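Local atomic coordinates of UDP-N-acetylmuramate-alanine ligase MurC (Thermotoga maritima, PDB entry 1J6U), a protein that catalyses the ATP-dependent joining of L-alanine to UDP-N-acetylmuramate, an early step of peptidoglycan biosynthesis in cell wall formation. Residues R101-R106 with E174-E179; K114-V119 with V166-D171; S181-I186 with N215-V220. All blocks are in the same frame, centred on the assembly; numbering follows the deposited sequence.

Contact 1. Residues R101-R106 with E174-E179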
loop_
_atom_site.group_PDB
_atom_site.type_symbol
_atom_site.label_atom_id
_atom_site.label_comp_id
_atom_site.label_asym_id
_atom_site.label_seq_id
_atom_site.Cartn_x
_atom_site.Cartn_y
_atom_site.Cartn_z
ATOM N N ARG A 101 -9.300 -7.105 -14.338
ATOM C CA ARG A 101 -9.490 -6.556 -13.001
ATOM C C ARG A 101 -9.996 -5.101 -12.953
ATOM O O ARG A 101 -11.116 -4.848 -12.509
ATOM C CB ARG A 101 -8.170 -6.675 -12.232
ATOM C CG ARG A 101 -8.249 -6.395 -10.718
ATOM C CD ARG A 101 -6.851 -6.509 -10.059
ATOM N NE ARG A 101 -5.852 -5.715 -10.791
ATOM C CZ ARG A 101 -4.529 -5.920 -10.749
ATOM N NH1 ARG A 101 -3.688 -5.148 -11.456
ATOM N NH2 ARG A 101 -4.030 -6.900 -10.000
ATOM N N LEU A 102 -9.195 -4.161 -13.451
ATOM C CA LEU A 102 -9.547 -2.745 -13.371
ATOM C C LEU A 102 -10.842 -2.449 -14.035
ATOM O O LEU A 102 -11.724 -1.805 -13.457
ATOM C CB LEU A 102 -8.482 -1.854 -13.996
ATOM C CG LEU A 102 -7.940 -0.724 -13.135
ATOM C CD1 LEU A 102 -7.504 0.382 -14.062
ATOM C CD2 LEU A 102 -8.995 -0.234 -12.126
ATOM N N HIS A 103 -10.944 -2.920 -15.267
ATOM C CA HIS A 103 -12.141 -2.725 -16.056
ATOM C C HIS A 103 -13.369 -3.282 -15.333
ATOM O O HIS A 103 -14.417 -2.657 -15.319
ATOM C CB HIS A 103 -11.984 -3.416 -17.410
ATOM C CG HIS A 103 -13.154 -3.213 -18.305
ATOM N ND1 HIS A 103 -13.256 -2.133 -19.155
ATOM C CD2 HIS A 103 -14.325 -3.886 -18.405
ATOM C CE1 HIS A 103 -14.442 -2.146 -19.738
ATOM N NE2 HIS A 103 -15.110 -3.198 -19.299
ATOM N N TYR A 104 -13.241 -4.462 -14.737
ATOM C CA TYR A 104 -14.360 -5.074 -14.027
ATOM C C TYR A 104 -14.697 -4.249 -12.778
ATOM O O TYR A 104 -15.862 -4.077 -12.399
ATOM C CB TYR A 104 -13.999 -6.484 -13.607
ATOM C CG TYR A 104 -15.120 -7.189 -12.896
ATOM C CD1 TYR A 104 -16.255 -7.620 -13.594
ATOM C CD2 TYR A 104 -15.041 -7.455 -11.523
ATOM C CE1 TYR A 104 -17.282 -8.316 -12.941
ATOM C CE2 TYR A 104 -16.060 -8.136 -10.866
ATOM C CZ TYR A 104 -17.170 -8.567 -11.581
ATOM O OH TYR A 104 -18.146 -9.263 -10.929
ATOM N N PHE A 105 -13.647 -3.764 -12.133
ATOM C CA PHE A 105 -13.804 -2.937 -10.964
ATOM C C PHE A 105 -14.607 -1.679 -11.358
ATOM O O PHE A 105 -15.574 -1.294 -10.680
ATOM C CB PHE A 105 -12.429 -2.540 -10.434
ATOM C CG PHE A 105 -12.498 -1.732 -9.201
ATOM C CD1 PHE A 105 -13.171 -2.221 -8.083
ATOM C CD2 PHE A 105 -11.929 -0.467 -9.155
ATOM C CE1 PHE A 105 -13.279 -1.461 -6.922
ATOM C CE2 PHE A 105 -12.030 0.304 -8.003
ATOM C CZ PHE A 105 -12.707 -0.200 -6.884
ATOM N N ARG A 106 -14.219 -1.038 -12.458
ATOM C CA ARG A 106 -14.969 0.126 -12.862
ATOM C C ARG A 106 -16.417 -0.225 -13.077
ATOM O O ARG A 106 -17.318 0.514 -12.677
ATOM C CB ARG A 106 -14.451 0.723 -14.136
ATOM C CG ARG A 106 -14.892 2.151 -14.235
ATOM C CD ARG A 106 -14.584 2.756 -15.556
ATOM N NE ARG A 106 -15.524 2.277 -16.547
ATOM C CZ ARG A 106 -15.487 2.650 -17.809
ATOM N NH1 ARG A 106 -14.552 3.499 -18.203
ATOM N NH2 ARG A 106 -16.374 2.177 -18.667
ATOM N N GLU A 174 -1.941 1.586 -14.743
ATOM C CA GLU A 174 -2.755 1.256 -15.886
ATOM C C GLU A 174 -3.428 2.529 -16.354
ATOM O O GLU A 174 -4.190 3.138 -15.610
ATOM C CB GLU A 174 -3.798 0.201 -15.512
ATOM C CG GLU A 174 -3.382 -0.648 -14.296
ATOM C CD GLU A 174 -4.212 -1.932 -14.122
ATOM O OE1 GLU A 174 -4.358 -2.395 -12.956
ATOM O OE2 GLU A 174 -4.698 -2.480 -15.150
ATOM N N GLU A 175 -3.130 2.924 -17.588
ATOM C CA GLU A 175 -3.709 4.115 -18.218
ATOM C C GLU A 175 -5.239 4.206 -18.031
ATOM O O GLU A 175 -5.805 5.302 -17.887
ATOM C CB GLU A 175 -3.372 4.096 -19.711
ATOM C CG GLU A 175 -3.677 5.373 -20.483
ATOM C CD GLU A 175 -3.281 5.250 -21.951
ATOM O OE1 GLU A 175 -2.581 6.157 -22.471
ATOM O OE2 GLU A 175 -3.673 4.235 -22.577
ATOM N N PHE A 176 -5.895 3.051 -18.024
ATOM C CA PHE A 176 -7.352 2.971 -17.861
ATOM C C PHE A 176 -7.848 3.606 -16.565
ATOM O O PHE A 176 -9.049 3.742 -16.385
ATOM C CB PHE A 176 -7.805 1.510 -17.870
ATOM C CG PHE A 176 -9.304 1.327 -17.966
ATOM C CD1 PHE A 176 -9.973 1.566 -19.161
ATOM C CD2 PHE A 176 -10.042 0.888 -16.864
ATOM C CE1 PHE A 176 -11.364 1.370 -19.261
ATOM C CE2 PHE A 176 -11.426 0.684 -16.942
ATOM C CZ PHE A 176 -12.096 0.927 -18.150
ATOM N N PHE A 177 -6.947 3.978 -15.654
ATOM C CA PHE A 177 -7.421 4.561 -14.402
ATOM C C PHE A 177 -8.107 5.858 -14.735
ATOM O O PHE A 177 -9.065 6.247 -14.067
ATOM C CB PHE A 177 -6.276 4.769 -13.397
ATOM C CG PHE A 177 -5.521 6.054 -13.559
ATOM C CD1 PHE A 177 -5.851 7.175 -12.775
ATOM C CD2 PHE A 177 -4.451 6.140 -14.439
ATOM C CE1 PHE A 177 -5.120 8.366 -12.864
ATOM C CE2 PHE A 177 -3.710 7.323 -14.540
ATOM C CZ PHE A 177 -4.041 8.445 -13.752
ATOM N N SER A 178 -7.627 6.487 -15.802
ATOM C CA SER A 178 -8.157 7.758 -16.315
ATOM C C SER A 178 -9.624 7.672 -16.776
ATOM O O SER A 178 -10.240 8.688 -17.068
ATOM C CB SER A 178 -7.325 8.216 -17.499
ATOM O OG SER A 178 -7.553 7.299 -18.545
ATOM N N GLU A 179 -10.159 6.458 -16.843
ATOM C CA GLU A 179 -11.525 6.209 -17.255
ATOM C C GLU A 179 -12.481 6.249 -16.075
ATOM O O GLU A 179 -13.698 6.155 -16.239
ATOM C CB GLU A 179 -11.629 4.835 -17.935
ATOM C CG GLU A 179 -10.893 4.747 -19.251
ATOM C CD GLU A 179 -11.372 5.797 -20.236
ATOM O OE1 GLU A 179 -10.566 6.686 -20.610
ATOM O OE2 GLU A 179 -12.561 5.733 -20.626
HETATM O O HOH W 1 -7.085 -4.829 -14.931
#

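Contact 2. Residues K114-V119 with V166-D171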
loop_
_atom_site.group_PDB
_atom_site.type_symbol
_atom_site.label_atom_id
_atom_site.label_comp_id
_atom_site.label_asym_id
_atom_site.label_seq_id
_atom_site.Cartn_x
_atom_site.Cartn_y
_atom_site.Cartn_z
ATOM N N LYS A 114 -22.594 4.807 -6.174
ATOM C CA LYS A 114 -22.377 5.387 -4.858
ATOM C C LYS A 114 -21.454 6.593 -4.912
ATOM O O LYS A 114 -20.887 6.893 -5.953
ATOM C CB LYS A 114 -21.759 4.342 -3.951
ATOM C CG LYS A 114 -22.728 3.388 -3.299
ATOM C CD LYS A 114 -21.917 2.535 -2.313
ATOM C CE LYS A 114 -22.750 1.709 -1.322
ATOM N NZ LYS A 114 -21.803 1.151 -0.289
ATOM N N GLU A 115 -21.303 7.291 -3.792
ATOM C CA GLU A 115 -20.411 8.443 -3.756
ATOM C C GLU A 115 -19.019 7.828 -3.703
ATOM O O GLU A 115 -18.744 6.970 -2.865
ATOM C CB GLU A 115 -20.673 9.265 -2.493
ATOM C CG GLU A 115 -19.851 10.543 -2.361
ATOM C CD GLU A 115 -19.980 11.185 -0.969
ATOM O OE1 GLU A 115 -20.590 10.572 -0.052
ATOM O OE2 GLU A 115 -19.459 12.307 -0.783
ATOM N N GLU A 116 -18.126 8.289 -4.562
ATOM C CA GLU A 116 -16.794 7.714 -4.609
ATOM C C GLU A 116 -15.582 8.521 -4.148
ATOM O O GLU A 116 -15.345 9.629 -4.612
ATOM C CB GLU A 116 -16.518 7.236 -6.027
ATOM C CG GLU A 116 -17.451 6.151 -6.519
ATOM C CD GLU A 116 -17.220 5.832 -7.999
ATOM O OE1 GLU A 116 -16.185 6.281 -8.566
ATOM O OE2 GLU A 116 -18.077 5.132 -8.595
ATOM N N PHE A 117 -14.799 7.924 -3.250
ATOM C CA PHE A 117 -13.577 8.535 -2.787
ATOM C C PHE A 117 -12.446 7.697 -3.408
ATOM O O PHE A 117 -12.239 6.538 -3.054
ATOM C CB PHE A 117 -13.458 8.478 -1.260
ATOM C CG PHE A 117 -14.441 9.359 -0.526
ATOM C CD1 PHE A 117 -15.785 8.992 -0.413
ATOM C CD2 PHE A 117 -14.010 10.503 0.136
ATOM C CE1 PHE A 117 -16.667 9.738 0.347
ATOM C CE2 PHE A 117 -14.895 11.250 0.901
ATOM C CZ PHE A 117 -16.219 10.860 1.003
ATOM N N ALA A 118 -11.730 8.288 -4.352
ATOM C CA ALA A 118 -10.614 7.626 -4.996
ATOM C C ALA A 118 -9.273 8.264 -4.622
ATOM O O ALA A 118 -9.133 9.497 -4.434
ATOM C CB ALA A 118 -10.795 7.657 -6.506
ATOM N N VAL A 119 -8.272 7.411 -4.494
ATOM C CA VAL A 119 -6.945 7.896 -4.199
ATOM C C VAL A 119 -6.031 7.271 -5.220
ATOM O O VAL A 119 -6.124 6.080 -5.490
ATOM C CB VAL A 119 -6.504 7.478 -2.803
ATOM C CG1 VAL A 119 -5.054 7.927 -2.554
ATOM C CG2 VAL A 119 -7.464 8.071 -1.772
ATOM N N VAL A 166 -18.093 4.605 -1.259
ATOM C CA VAL A 166 -17.064 3.627 -1.495
ATOM C C VAL A 166 -15.715 4.353 -1.640
ATOM O O VAL A 166 -15.603 5.392 -2.310
ATOM C CB VAL A 166 -17.386 2.766 -2.740
ATOM C CG1 VAL A 166 -17.715 3.654 -3.913
ATOM C CG2 VAL A 166 -16.176 1.872 -3.089
ATOM N N VAL A 167 -14.713 3.808 -0.953
ATOM C CA VAL A 167 -13.352 4.334 -0.950
ATOM C C VAL A 167 -12.451 3.326 -1.655
ATOM O O VAL A 167 -12.475 2.125 -1.329
ATOM C CB VAL A 167 -12.793 4.478 0.512
ATOM C CG1 VAL A 167 -11.526 5.288 0.504
ATOM C CG2 VAL A 167 -13.812 5.091 1.413
ATOM N N TYR A 168 -11.633 3.797 -2.586
ATOM C CA TYR A 168 -10.726 2.888 -3.275
ATOM C C TYR A 168 -9.461 3.536 -3.795
ATOM O O TYR A 168 -9.324 4.750 -3.896
ATOM C CB TYR A 168 -11.453 2.192 -4.410
ATOM C CG TYR A 168 -11.989 3.151 -5.430
ATOM C CD1 TYR A 168 -11.231 3.500 -6.560
ATOM C CD2 TYR A 168 -13.268 3.726 -5.270
ATOM C CE1 TYR A 168 -11.732 4.396 -7.516
ATOM C CE2 TYR A 168 -13.784 4.625 -6.227
ATOM C CZ TYR A 168 -13.012 4.946 -7.340
ATOM O OH TYR A 168 -13.543 5.760 -8.289
ATOM N N GLU A 169 -8.535 2.665 -4.118
ATOM C CA GLU A 169 -7.211 3.004 -4.605
ATOM C C GLU A 169 -7.226 2.861 -6.135
ATOM O O GLU A 169 -7.763 1.928 -6.641
ATOM C CB GLU A 169 -6.257 1.984 -3.971
ATOM C CG GLU A 169 -4.779 2.237 -4.026
ATOM C CD GLU A 169 -3.984 1.179 -3.240
ATOM O OE1 GLU A 169 -4.179 1.057 -2.000
ATOM O OE2 GLU A 169 -3.164 0.467 -3.870
ATOM N N LEU A 170 -6.670 3.798 -6.874
ATOM C CA LEU A 170 -6.607 3.655 -8.314
ATOM C C LEU A 170 -5.135 3.552 -8.652
ATOM O O LEU A 170 -4.340 4.418 -8.286
ATOM C CB LEU A 170 -7.178 4.880 -9.037
ATOM C CG LEU A 170 -8.637 4.810 -9.430
ATOM C CD1 LEU A 170 -8.968 6.018 -10.263
ATOM C CD2 LEU A 170 -8.883 3.568 -10.238
ATOM N N ASP A 171 -4.751 2.506 -9.358
ATOM C CA ASP A 171 -3.345 2.389 -9.712
ATOM C C ASP A 171 -3.036 3.145 -11.002
ATOM O O ASP A 171 -3.525 2.794 -12.075
ATOM C CB ASP A 171 -2.962 0.919 -9.860
ATOM C CG ASP A 171 -1.601 0.757 -10.454
ATOM O OD1 ASP A 171 -0.685 1.484 -10.007
ATOM O OD2 ASP A 171 -1.456 -0.091 -11.369
#

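Contact 3. Residues S181-I186 with N215-V220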
loop_
_atom_site.group_PDB
_atom_site.type_symbol
_atom_site.label_atom_id
_atom_site.label_comp_id
_atom_site.label_asym_id
_atom_site.label_seq_id
_atom_site.Cartn_x
_atom_site.Cartn_y
_atom_site.Cartn_z
ATOM N N SER A 181 -14.299 8.113 -12.831
ATOM C CA SER A 181 -14.712 9.479 -12.598
ATOM C C SER A 181 -15.354 9.554 -11.214
ATOM O O SER A 181 -16.583 9.651 -11.069
ATOM C CB SER A 181 -15.670 9.934 -13.695
ATOM O OG SER A 181 -16.630 8.936 -13.894
ATOM N N PRO A 182 -14.513 9.489 -10.171
ATOM C CA PRO A 182 -14.976 9.547 -8.781
ATOM C C PRO A 182 -15.465 10.958 -8.465
ATOM O O PRO A 182 -15.233 11.900 -9.240
ATOM C CB PRO A 182 -13.716 9.221 -8.000
ATOM C CG PRO A 182 -12.626 9.928 -8.872
ATOM C CD PRO A 182 -13.034 9.485 -10.250
ATOM N N ASN A 183 -16.128 11.094 -7.327
ATOM C CA ASN A 183 -16.621 12.388 -6.859
ATOM C C ASN A 183 -15.400 13.187 -6.440
ATOM O O ASN A 183 -15.224 14.360 -6.822
ATOM C CB ASN A 183 -17.503 12.221 -5.612
ATOM C CG ASN A 183 -18.818 11.533 -5.900
ATOM O OD1 ASN A 183 -18.868 10.356 -6.281
ATOM N ND2 ASN A 183 -19.905 12.269 -5.705
ATOM N N TYR A 184 -14.577 12.525 -5.620
ATOM C CA TYR A 184 -13.371 13.110 -5.060
ATOM C C TYR A 184 -12.186 12.225 -5.382
ATOM O O TYR A 184 -12.266 11.011 -5.315
ATOM C CB TYR A 184 -13.510 13.204 -3.551
ATOM C CG TYR A 184 -14.911 13.469 -3.108
ATOM C CD1 TYR A 184 -15.584 12.574 -2.303
ATOM C CD2 TYR A 184 -15.577 14.618 -3.514
ATOM C CE1 TYR A 184 -16.894 12.810 -1.910
ATOM C CE2 TYR A 184 -16.877 14.857 -3.133
ATOM C CZ TYR A 184 -17.531 13.958 -2.335
ATOM O OH TYR A 184 -18.827 14.225 -1.980
ATOM N N LEU A 185 -11.084 12.861 -5.714
ATOM C CA LEU A 185 -9.875 12.183 -6.045
ATOM C C LEU A 185 -8.668 12.865 -5.385
ATOM O O LEU A 185 -8.462 14.094 -5.540
ATOM C CB LEU A 185 -9.677 12.221 -7.546
ATOM C CG LEU A 185 -8.269 11.836 -7.978
ATOM C CD1 LEU A 185 -8.179 10.308 -7.894
ATOM C CD2 LEU A 185 -7.959 12.355 -9.394
ATOM N N ILE A 186 -7.900 12.089 -4.610
ATOM C CA ILE A 186 -6.655 12.626 -4.062
ATOM C C ILE A 186 -5.569 12.044 -4.983
ATOM O O ILE A 186 -5.584 10.841 -5.314
ATOM C CB ILE A 186 -6.335 12.136 -2.643
ATOM C CG1 ILE A 186 -7.280 12.762 -1.619
ATOM C CG2 ILE A 186 -4.901 12.496 -2.304
ATOM C CD1 ILE A 186 -7.065 12.226 -0.169
ATOM N N ASN A 215 -13.169 14.630 -14.969
ATOM C CA ASN A 215 -14.381 13.966 -14.545
ATOM C C ASN A 215 -14.595 13.756 -13.057
ATOM O O ASN A 215 -15.429 12.946 -12.633
ATOM C CB ASN A 215 -14.468 12.670 -15.302
ATOM C CG ASN A 215 -14.579 12.916 -16.767
ATOM O OD1 ASN A 215 -15.646 13.300 -17.249
ATOM N ND2 ASN A 215 -13.477 12.751 -17.488
ATOM N N THR A 216 -13.868 14.512 -12.259
ATOM C CA THR A 216 -13.993 14.408 -10.819
ATOM C C THR A 216 -14.493 15.740 -10.267
ATOM O O THR A 216 -14.040 16.800 -10.720
ATOM C CB THR A 216 -12.614 14.066 -10.193
ATOM O OG1 THR A 216 -12.208 12.774 -10.651
ATOM C CG2 THR A 216 -12.687 14.055 -8.682
ATOM N N ASP A 217 -15.420 15.693 -9.308
ATOM C CA ASP A 217 -15.918 16.932 -8.707
ATOM C C ASP A 217 -14.861 17.711 -7.928
ATOM O O ASP A 217 -14.747 18.930 -8.066
ATOM C CB ASP A 217 -17.086 16.619 -7.806
ATOM C CG ASP A 217 -18.163 15.896 -8.539
ATOM O OD1 ASP A 217 -18.209 16.075 -9.779
ATOM O OD2 ASP A 217 -18.958 15.163 -7.896
ATOM N N LEU A 218 -14.075 17.015 -7.116
ATOM C CA LEU A 218 -13.041 17.685 -6.353
ATOM C C LEU A 218 -11.731 16.890 -6.424
ATOM O O LEU A 218 -11.678 15.701 -6.123
ATOM C CB LEU A 218 -13.515 17.844 -4.912
ATOM C CG LEU A 218 -12.611 18.522 -3.889
ATOM C CD1 LEU A 218 -12.478 19.985 -4.218
ATOM C CD2 LEU A 218 -13.203 18.328 -2.493
ATOM N N VAL A 219 -10.667 17.562 -6.829
ATOM C CA VAL A 219 -9.386 16.918 -6.945
ATOM C C VAL A 219 -8.442 17.502 -5.902
ATOM O O VAL A 219 -8.300 18.724 -5.809
ATOM C CB VAL A 219 -8.784 17.127 -8.378
ATOM C CG1 VAL A 219 -7.380 16.558 -8.451
ATOM C CG2 VAL A 219 -9.647 16.420 -9.421
ATOM N N VAL A 220 -7.829 16.638 -5.083
ATOM C CA VAL A 220 -6.865 17.141 -4.108
ATOM C C VAL A 220 -5.528 16.791 -4.715
ATOM O O VAL A 220 -5.298 15.686 -5.224
ATOM C CB VAL A 220 -7.010 16.530 -2.699
ATOM C CG1 VAL A 220 -5.843 16.959 -1.854
ATOM C CG2 VAL A 220 -8.312 17.047 -2.031
HETATM O O HOH W 2 -19.522 15.366 -5.416
#

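Contact 1. Residues R101-R106 with E174-E179
Phe176 pushes its ring against the start of helix 101-112 and meets Leu102, His103 and Arg106 there. With CG anti to the backbone N (chi1 -169°), the ring leaves the short 3-10 segment 175-179 and reaches the helix. Leu102 CD1 lies at the ring edge, 3.8 Å from Phe176 CD2, and the leucine runs antiparallel alongside the phenylalanine. His103 meets the ring obliquely, with ND1 3.4 Å from Phe176 CZ. Arg106 lies crosswise to it. Its chain is extended to CD and bends at chi3 (76°), which lays one face of the guanidinium over Phe176 CZ, the two planes 29° apart. Arg106 NH1 also makes a weak hydrogen bond to Glu179 O and a long salt bridge to Glu179 OE2 at 3.9 Å. The carboxylate of Glu179 has a stronger partner in Lys211 of helix 202-214.

At the other end, Arg101 NH1 donates to Glu174 OE1 at 3.2 Å in a salt bridge. The oxygen lies in the guanidinium plane, but the donor stands above the carboxylate plane. Leu102 CG sits 4.0 Å from the same OE1. Water 1 accepts from Leu102 N at 2.7 Å and gives a weak bond to Glu174 OE2.

The contact lies near the surface. It joins helix 101-112, which packs through Tyr104 on strand 74-77 and helix 23-34, to the loop after strand 166-170 of the middle domain. Its chemistry is mixed: one direct salt bridge, Arg101 to Glu174, one long pair secondary to Lys211, and between them the apolar Leu102 and Phe176, with a guanidinium face laid on the phenylalanine ring.

Contact 2. Residues K114-V119 with V166-D171
Tyr168 and Glu116 meet on one face of two neighbouring parallel strands, 116-119 and 166-170. Tyr168 OH donates to Glu116 OE1 at 2.7 Å, reaching it from above the carboxylate plane. The ring and carboxylate planes are 72° apart. Tyr168 CG stands between its backbone N and carbonyl carbon (chi1 60°), and this turns the ring back over the adjacent strand. Ala118 CA lies over the centre of one ring face, and Ala118 CB is 3.5 Å from Tyr168 CE1. Glu116 CG packs at 3.6 Å against Val166 CG1, the two side chains side by side. Leu109 of helix 101-112 covers Glu116, Val166 and Tyr168, and Phe105 meets the tyrosine ring edge-to-face. This is the tight part.

Between the two faces the backbones are joined by five hydrogen bonds, from Val166 N to Glu115 O at one end to Leu170 N to Val119 O at the other. Phe117 N to Val166 O, at 2.8 Å, is nearly straight at 177°. The strands sit in the central sheet of the Mur ligase middle domain.

The other face is looser across this pair. Phe117 CB and Val167 CG1 are 4.1 Å apart, and the Phe117 ring leads away to meet Tyr184 edge-to-face. Val119 and Val167 instead pack on helix 125-138. The partly exposed start is looser too: Lys114 CB only approaches Val166 CG1 at 4.1 Å, and its NZ bonds to Gly162 O and Gly164 O. Glu169 is also partly exposed, and its OE1 accepts from Gly148 N.

The partly exposed carboxylate of Glu116 thus gives the hydroxyl of the buried Tyr168 a polar partner. The bond probably limits the turning of the carboxylate, while Ala118, Phe105 and Leu109 hold the ring.

Contact 3. Residues S181-I186 with N215-V220
Leu185 and Leu218 exchange backbone bonds with the facing chain. Leu185 N donates to Leu218 O, and Val220 N to Leu185 O at 2.7 Å. Leu218 N donates to Asn183 O, just before strand 184-186. CA-H...O contacts run beside these bonds, and another precedes the strands, from Thr216 CA to Pro182 O at 3.2 Å.

Apolar contacts are modest along the paired strands. Ile186 CG1 lies 3.9 Å from Val220 CB, and the two side chains run alongside each other. Leu218 CB comes to the edge of the Tyr184 ring. One face of that ring is taken by Asn183 CB, within the same segment. On the opposite side of the sheet, Leu185 CD2 and Val219 CG1 are 4.3 Å apart.

The two strands belong to a beta-alpha-beta unit of the Mur ligase middle domain. Helix 202-214 makes the crossover, and Asn215 is the first residue to leave its helical conformation. Helix 276-291 packs on the side of Tyr184, Ile186 and Val220.

Thr216 fills the turn between helix and strand. OG1 lies beside the backbone N (chi1 -64°), which leaves CG2 anti to that N and facing Leu185 CB at 3.7 Å. Thr216 OG1 is 3.4 Å from Pro182 CG and bonds to Ile212 O at the end of the crossover helix. A glycine in its place would probably open a gap beside Leu185 and Pro182 and leave Ile212 O without its hydroxyl mate.

Polar contacts gather at the exposed end. Asn183 and Asp217 extend together, with amide and carboxylate planes 85° apart. Water 2 links them, accepting from Asn183 ND2 at 3.1 Å and donating to Asp217 OD2 at 2.6 Å. The other amide atom, Asn183 OD1, accepts from Glu116 N.

Contacts 2 and 3 belong to one sheet, where strands 116-120 and 184-187 are neighbours, and their centres are about 9 Å apart. Tyr168 OH packs on Pro182 CB at 3.5 Å. Contact 1 sits about 12 Å from contact 2, centre to centre. Leu102 CD2 comes within 4.2 Å of Leu170 CD2, and Phe177 CB lies 3.6 Å from Asp171 O. Contacts 1 and 3 adjoin only in sequence, about 15 Å apart between centres. The predicted ATP site lies near all three. The side chain of Glu169 is about 3 Å from that of Thr126, while those of Phe177 and Ile186 are about 7 and 8 Å from Gly121.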